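Local coordinates for sulfate adenylyltransferase (Allochromatium vinosum, PDB 4DNX), which catalyses the reaction of sulfate with ATP to form adenosine 5'-phosphosulfate and diphosphate, an activating step of sulfur metabolism, at residues Arg184-Ile187 / Gln188-Trp192; Ala207-Glu210 / Leu211-Ala215; Leu270-Gly273 / Pro274-Val278. All blocks are in the same frame, centred on the assembly; numbering follows the deposited sequence. Where two conformers were deposited one is given.

Interaction 1: Arg184-Ile187 / Gln188-Trp192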
# COMPACT_ATOMS: atom_id res chain seq x y z
N ARG A 184 9.58 0.71 7.01
CA ARG A 184 10.15 0.57 8.37
C ARG A 184 9.28 -0.33 9.29
O ARG A 184 9.82 -1.19 10.00
CB ARG A 184 10.38 2.01 8.98
CG ARG A 184 11.12 2.18 10.31
CD ARG A 184 11.47 3.71 10.44
NE ARG A 184 12.77 4.07 9.82
CZ ARG A 184 13.94 3.97 10.47
NH1 ARG A 184 13.98 3.47 11.73
NH2 ARG A 184 15.08 4.29 9.87
N HIS A 185 7.95 -0.17 9.25
CA HIS A 185 7.05 -1.00 10.08
C HIS A 185 7.18 -2.47 9.70
O HIS A 185 7.29 -3.31 10.60
CB HIS A 185 5.60 -0.58 9.84
CG HIS A 185 5.23 0.71 10.51
ND1 HIS A 185 4.27 1.57 9.99
CD2 HIS A 185 5.70 1.31 11.62
CE1 HIS A 185 4.16 2.62 10.77
NE2 HIS A 185 5.00 2.49 11.78
N GLU A 186 7.15 -2.74 8.39
CA GLU A 186 7.24 -4.12 7.89
C GLU A 186 8.59 -4.79 8.18
O GLU A 186 8.61 -5.97 8.55
CB GLU A 186 6.93 -4.18 6.40
CG GLU A 186 7.11 -5.56 5.78
CD GLU A 186 6.29 -5.76 4.51
OE1 GLU A 186 6.23 -6.93 4.06
OE2 GLU A 186 5.70 -4.77 3.96
N ILE A 187 9.70 -4.06 8.03
CA ILE A 187 11.03 -4.61 8.44
C ILE A 187 10.98 -5.00 9.91
O ILE A 187 11.45 -6.09 10.33
CB ILE A 187 12.17 -3.59 8.20
CG1 ILE A 187 12.43 -3.48 6.69
CG2 ILE A 187 13.44 -4.00 8.97
CD1 ILE A 187 13.33 -2.29 6.27
N GLN A 188 10.34 -4.14 10.70
CA GLN A 188 10.33 -4.31 12.14
C GLN A 188 9.64 -5.58 12.50
O GLN A 188 10.15 -6.41 13.29
CB GLN A 188 9.56 -3.16 12.77
CG GLN A 188 10.44 -2.12 13.25
CD GLN A 188 10.67 -2.24 14.72
OE1 GLN A 188 10.73 -3.35 15.26
NE2 GLN A 188 10.79 -1.10 15.39
N GLU A 189 8.47 -5.76 11.92
CA GLU A 189 7.68 -6.86 12.35
C GLU A 189 8.22 -8.19 11.83
O GLU A 189 8.17 -9.19 12.56
CB GLU A 189 6.21 -6.65 12.00
CG GLU A 189 5.29 -7.52 12.87
CD GLU A 189 5.40 -8.97 12.46
OE1 GLU A 189 5.62 -9.16 11.23
OE2 GLU A 189 5.32 -9.90 13.31
N ARG A 190 8.79 -8.17 10.62
CA ARG A 190 9.32 -9.40 10.00
C ARG A 190 10.56 -9.89 10.77
O ARG A 190 11.06 -11.02 10.56
CB ARG A 190 9.66 -9.14 8.53
CG ARG A 190 8.46 -9.09 7.56
CD ARG A 190 9.10 -9.21 6.24
NE ARG A 190 8.31 -8.94 5.06
CZ ARG A 190 8.48 -9.62 3.95
NH1 ARG A 190 9.35 -10.66 3.90
NH2 ARG A 190 7.73 -9.33 2.91
N GLY A 191 11.05 -9.06 11.67
CA GLY A 191 12.18 -9.42 12.57
C GLY A 191 13.59 -9.21 12.03
O GLY A 191 14.57 -9.66 12.65
N TRP A 192 13.70 -8.56 10.87
CA TRP A 192 15.00 -8.36 10.22
C TRP A 192 15.85 -7.34 10.99
O TRP A 192 15.34 -6.23 11.31
CB TRP A 192 14.80 -7.86 8.79
CG TRP A 192 14.14 -8.85 7.87
CD1 TRP A 192 13.79 -10.17 8.13
CD2 TRP A 192 13.77 -8.58 6.53
NE1 TRP A 192 13.20 -10.72 7.00
CE2 TRP A 192 13.21 -9.78 6.00
CE3 TRP A 192 13.86 -7.44 5.70
CZ2 TRP A 192 12.73 -9.87 4.67
CZ3 TRP A 192 13.38 -7.54 4.35
CH2 TRP A 192 12.84 -8.73 3.87
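Arg190 runs alongside Glu186, one turn earlier, in the last turn of helix 180-190, the two side chains pointing the same way. With CG anti to its own carbonyl carbon (chi1 -77°), beside the backbone N, the chain sets off along Glu186 O: CB and CG both lie against it, CG at 3.3 Å, while the backbone N of Arg190 gives that same oxygen a hydrogen bond of 3.0 Å. Farther out, CD packs 4.2 Å from Glu186 CG and rests over one face of the Trp192 ring, offset toward its rim. NE then donates to Glu186 OE1 at 3.1 Å; the oxygen sits in the guanidinium plane and uses its anti lone pair, the carboxylate being turned 31° from the guanidinium. NH2 also faces OE1 and completes a salt bridge, although its position is less certain. At the tip, NH1 bonds to Asn258 OD1 of its own chain, and NH2, with the same reservation, bridges to Glu189 of the second subunit. The helix closes in a Schellman motif: Gly191, at phi 86°, bonds through N to Gln188 O at 3.2 Å, and Trp192 N reaches Ile187 O in a weak bond of 3.4 Å. That positive phi suits glycine, since a CB there would crowd Arg190 O. Across the turn Ile187 CG2 touches Trp192 CB at 4.1 Å, the apolar contact that often accompanies this motif. Glu189 reciprocally bridges to Arg190 of the second subunit. Met261 of strand 260-266 packs against Glu186, Ile187, Arg190 and Trp192, and Trp192 NE1 bonds to Asn258 O.

Interaction 2: Ala207-Glu210 / Leu211-Ala215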
# COMPACT_ATOMS: atom_id res chain seq x y z
N ALA A 207 21.89 -12.47 -12.75
CA ALA A 207 23.03 -11.63 -12.33
C ALA A 207 22.64 -10.73 -11.17
O ALA A 207 23.39 -10.58 -10.19
CB ALA A 207 23.55 -10.81 -13.50
N HIS A 208 21.46 -10.11 -11.28
CA HIS A 208 21.00 -9.16 -10.25
C HIS A 208 20.51 -9.90 -9.05
O HIS A 208 20.72 -9.45 -7.92
CB HIS A 208 19.93 -8.22 -10.82
CG HIS A 208 20.52 -7.14 -11.67
ND1 HIS A 208 19.79 -6.45 -12.61
CD2 HIS A 208 21.78 -6.64 -11.72
CE1 HIS A 208 20.58 -5.58 -13.22
NE2 HIS A 208 21.79 -5.67 -12.70
N GLU A 209 19.91 -11.07 -9.28
CA GLU A 209 19.43 -11.93 -8.19
C GLU A 209 20.62 -12.35 -7.32
O GLU A 209 20.59 -12.25 -6.07
CB GLU A 209 18.77 -13.17 -8.80
CG GLU A 209 18.45 -14.26 -7.80
CD GLU A 209 18.07 -15.59 -8.44
OE1 GLU A 209 17.56 -15.65 -9.62
OE2 GLU A 209 18.31 -16.61 -7.76
N GLU A 210 21.67 -12.81 -7.99
CA GLU A 210 22.87 -13.27 -7.30
C GLU A 210 23.63 -12.12 -6.64
O GLU A 210 24.26 -12.32 -5.62
CB GLU A 210 23.76 -14.09 -8.25
CG GLU A 210 23.07 -15.38 -8.78
CD GLU A 210 22.73 -16.39 -7.69
OE1 GLU A 210 21.80 -17.20 -7.94
OE2 GLU A 210 23.38 -16.39 -6.61
N LEU A 211 23.57 -10.92 -7.22
CA LEU A 211 24.20 -9.77 -6.60
C LEU A 211 23.56 -9.47 -5.26
O LEU A 211 24.27 -9.23 -4.28
CB LEU A 211 24.05 -8.54 -7.47
CG LEU A 211 24.79 -7.31 -6.99
CD1 LEU A 211 26.30 -7.61 -6.91
CD2 LEU A 211 24.50 -6.21 -7.98
N CYS A 212 22.22 -9.53 -5.21
CA CYS A 212 21.49 -9.35 -3.93
C CYS A 212 21.92 -10.42 -2.92
O CYS A 212 22.19 -10.09 -1.76
CB CYS A 212 19.98 -9.40 -4.14
SG CYS A 212 19.36 -7.91 -4.94
N LYS A 213 22.03 -11.66 -3.38
CA LYS A 213 22.43 -12.78 -2.48
C LYS A 213 23.85 -12.65 -1.98
O LYS A 213 24.10 -12.91 -0.77
CB LYS A 213 22.20 -14.13 -3.19
CG LYS A 213 20.71 -14.41 -3.34
CD LYS A 213 20.45 -15.69 -4.15
CE LYS A 213 19.01 -16.09 -4.13
NZ LYS A 213 18.91 -17.29 -5.07
N MET A 214 24.78 -12.26 -2.87
CA MET A 214 26.19 -11.95 -2.46
C MET A 214 26.25 -10.87 -1.40
O MET A 214 26.99 -11.00 -0.41
CB MET A 214 27.02 -11.47 -3.68
CG MET A 214 27.42 -12.59 -4.57
SD MET A 214 28.35 -11.85 -5.97
CE MET A 214 27.28 -12.26 -7.34
N ALA A 215 25.49 -9.80 -1.60
CA ALA A 215 25.45 -8.70 -0.63
C ALA A 215 24.90 -9.21 0.71
O ALA A 215 25.51 -8.94 1.78
CB ALA A 215 24.65 -7.51 -1.15
O HOH W 1 21.00 -18.75 -5.75
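The carboxylate of Glu209 meets Lys213 through the anti lone pair of OE2, which takes a hydrogen bond and salt bridge from NZ at 2.8 Å. The Glu210 carboxylate lies across the lysine instead, OE2 3.9 Å from Lys213 CD, and a water connects its OE1 (2.8 Å from the water) to NZ. A third flat group, the His208 imidazole, meets the ring of Phe198 with the planes about 55° apart. Helix 206-219, which carries all of these residues but Phe198, is the crossover of the beta-alpha-beta unit between parallel strands 195-200 and 223-230; Cys212 and Ala215 face the first of these strands. Lys213 leaves the helix with CG anti to its carbonyl carbon (chi1 -70°) and stays extended to NZ, running beside Glu209. The ammonium also bonds to Tyr254 O and makes a cation-pi contact with Phe255, while Arg380 gives Glu209 OE2 a second salt bridge. A leucine in place of Lys213 would probably leave Glu209 with Arg380 as its remaining cation of the two, and take from Tyr254 O and the Glu210-bound water their link to NZ. Met214 bends at chi3, which brings its CE back to 3.5 Å from Glu210 O, the acceptor of its own backbone N.

Interaction 3: Leu270-Gly273 / Pro274-Val278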
# COMPACT_ATOMS: atom_id res chain seq x y z
N LEU A 270 17.33 12.04 -11.28
CA LEU A 270 18.17 13.21 -11.56
C LEU A 270 19.29 12.97 -12.57
O LEU A 270 19.89 13.92 -13.12
CB LEU A 270 18.79 13.75 -10.25
CG LEU A 270 17.83 14.13 -9.12
CD1 LEU A 270 18.59 14.43 -7.86
CD2 LEU A 270 17.02 15.39 -9.52
N TYR A 271 19.61 11.70 -12.80
CA TYR A 271 20.77 11.33 -13.61
C TYR A 271 22.07 11.97 -13.11
O TYR A 271 22.93 12.30 -13.91
CB TYR A 271 20.55 11.68 -15.10
CG TYR A 271 19.32 11.07 -15.74
CD1 TYR A 271 19.36 9.80 -16.32
CD2 TYR A 271 18.12 11.78 -15.79
CE1 TYR A 271 18.21 9.25 -16.93
CE2 TYR A 271 16.98 11.24 -16.37
CZ TYR A 271 17.02 9.98 -16.94
OH TYR A 271 15.88 9.48 -17.52
N ALA A 272 22.21 12.12 -11.79
CA ALA A 272 23.31 12.90 -11.19
C ALA A 272 24.42 12.05 -10.59
O ALA A 272 25.31 12.55 -9.87
CB ALA A 272 22.73 13.91 -10.16
N GLY A 273 24.40 10.76 -10.91
CA GLY A 273 25.55 9.88 -10.58
C GLY A 273 25.89 9.92 -9.10
O GLY A 273 24.99 9.70 -8.26
N PRO A 274 27.15 10.20 -8.78
CA PRO A 274 27.60 10.17 -7.38
C PRO A 274 26.75 11.03 -6.45
O PRO A 274 26.41 10.61 -5.34
CB PRO A 274 29.03 10.68 -7.44
CG PRO A 274 29.49 10.47 -8.87
CD PRO A 274 28.26 10.41 -9.73
N ARG A 275 26.39 12.25 -6.87
CA ARG A 275 25.49 13.01 -5.98
C ARG A 275 24.11 12.35 -5.71
O ARG A 275 23.57 12.44 -4.59
CB ARG A 275 25.29 14.44 -6.46
CG ARG A 275 24.47 15.29 -5.45
CD ARG A 275 25.25 15.56 -4.10
NE ARG A 275 26.36 16.45 -4.32
CZ ARG A 275 26.31 17.77 -4.09
NH1 ARG A 275 25.24 18.33 -3.54
NH2 ARG A 275 27.34 18.52 -4.38
N GLU A 276 23.54 11.69 -6.72
CA GLU A 276 22.26 11.05 -6.57
C GLU A 276 22.41 9.79 -5.71
O GLU A 276 21.49 9.44 -4.97
CB GLU A 276 21.65 10.72 -7.94
CG GLU A 276 20.24 10.21 -7.86
CD GLU A 276 19.51 10.30 -9.17
OE1 GLU A 276 20.22 10.36 -10.20
OE2 GLU A 276 18.25 10.31 -9.16
N ALA A 277 23.59 9.14 -5.78
CA ALA A 277 23.85 7.96 -4.96
C ALA A 277 23.78 8.33 -3.46
O ALA A 277 23.29 7.54 -2.65
CB ALA A 277 25.23 7.32 -5.31
N VAL A 278 24.26 9.53 -3.10
CA VAL A 278 24.14 9.97 -1.71
C VAL A 278 22.67 10.17 -1.30
O VAL A 278 22.25 9.80 -0.17
CB VAL A 278 24.97 11.26 -1.44
CG1 VAL A 278 24.84 11.67 0.02
CG2 VAL A 278 26.45 10.97 -1.82
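Gly273 turns the chain into helix 274-287 from the N-cap position, with phi 55° and psi -127°, and its O receives Ala277 N at 2.9 Å in the first helical bond. Arg275 N makes only a weak bond to Ala272 O, at 3.2 Å. Pro274 occupies the first helical position, where a residue without an N-H costs no helical bond. Glu276, two residues farther on, reaches back to the loop. Its CG stands anti to the backbone N (chi1 -173°), beside the carbonyl carbon, and the chain is extended from there, so that both carboxylate oxygens arrive at the backbone of the preceding residues. OE2 accepts Leu270 N at 2.9 Å in an almost straight bond, met on the syn side; OE1 accepts Ala272 N at 3.1 Å on the anti side. Both donors lie well out of the carboxylate plane. The bonds go to residues ahead of the N-cap, and Gly273 has no side chain to return one, so this is not a capping box; the two-pronged grip fixes the carboxylate's rotation and satisfies it in a buried place. Leu270 CB lies 3.6 Å from Glu276 OE2, and Ala272 CB meets Glu276 CB at 4.0 Å, at the root of the side chain. The loop follows strand 260-266 of the parallel sheet. Leu270 and Ala272 rest on Tyr136 of helix 125-136, Arg275 turns away to bond the carbonyls of Ala68 and Pro80, and Pro274 and Val278 pack on Ile313 of helix 309-316, with Ala277 on Ala310 beside them.

In the fold
The three contacts follow one another along the chain, within its ATP-sulfurylase part, and none touches another. The centres of interactions 1 and 2 are about 22 Å apart, as are those of 2 and 3, while 1 and 3 stand about 28 Å apart. Strand 260-266 packs on interaction 1 and leads into the loop of interaction 3; at the far end of helix 274-287, which interaction 3 opens, Arg184 of interaction 1 bonds to the carbonyl of Asn286. Interaction 1 alone meets the second subunit. Interaction 2 belongs to a crossover of the Rossmann-like parallel sheet. The structure is in the open state, and none of the bonds described goes to nucleotide or sulfate.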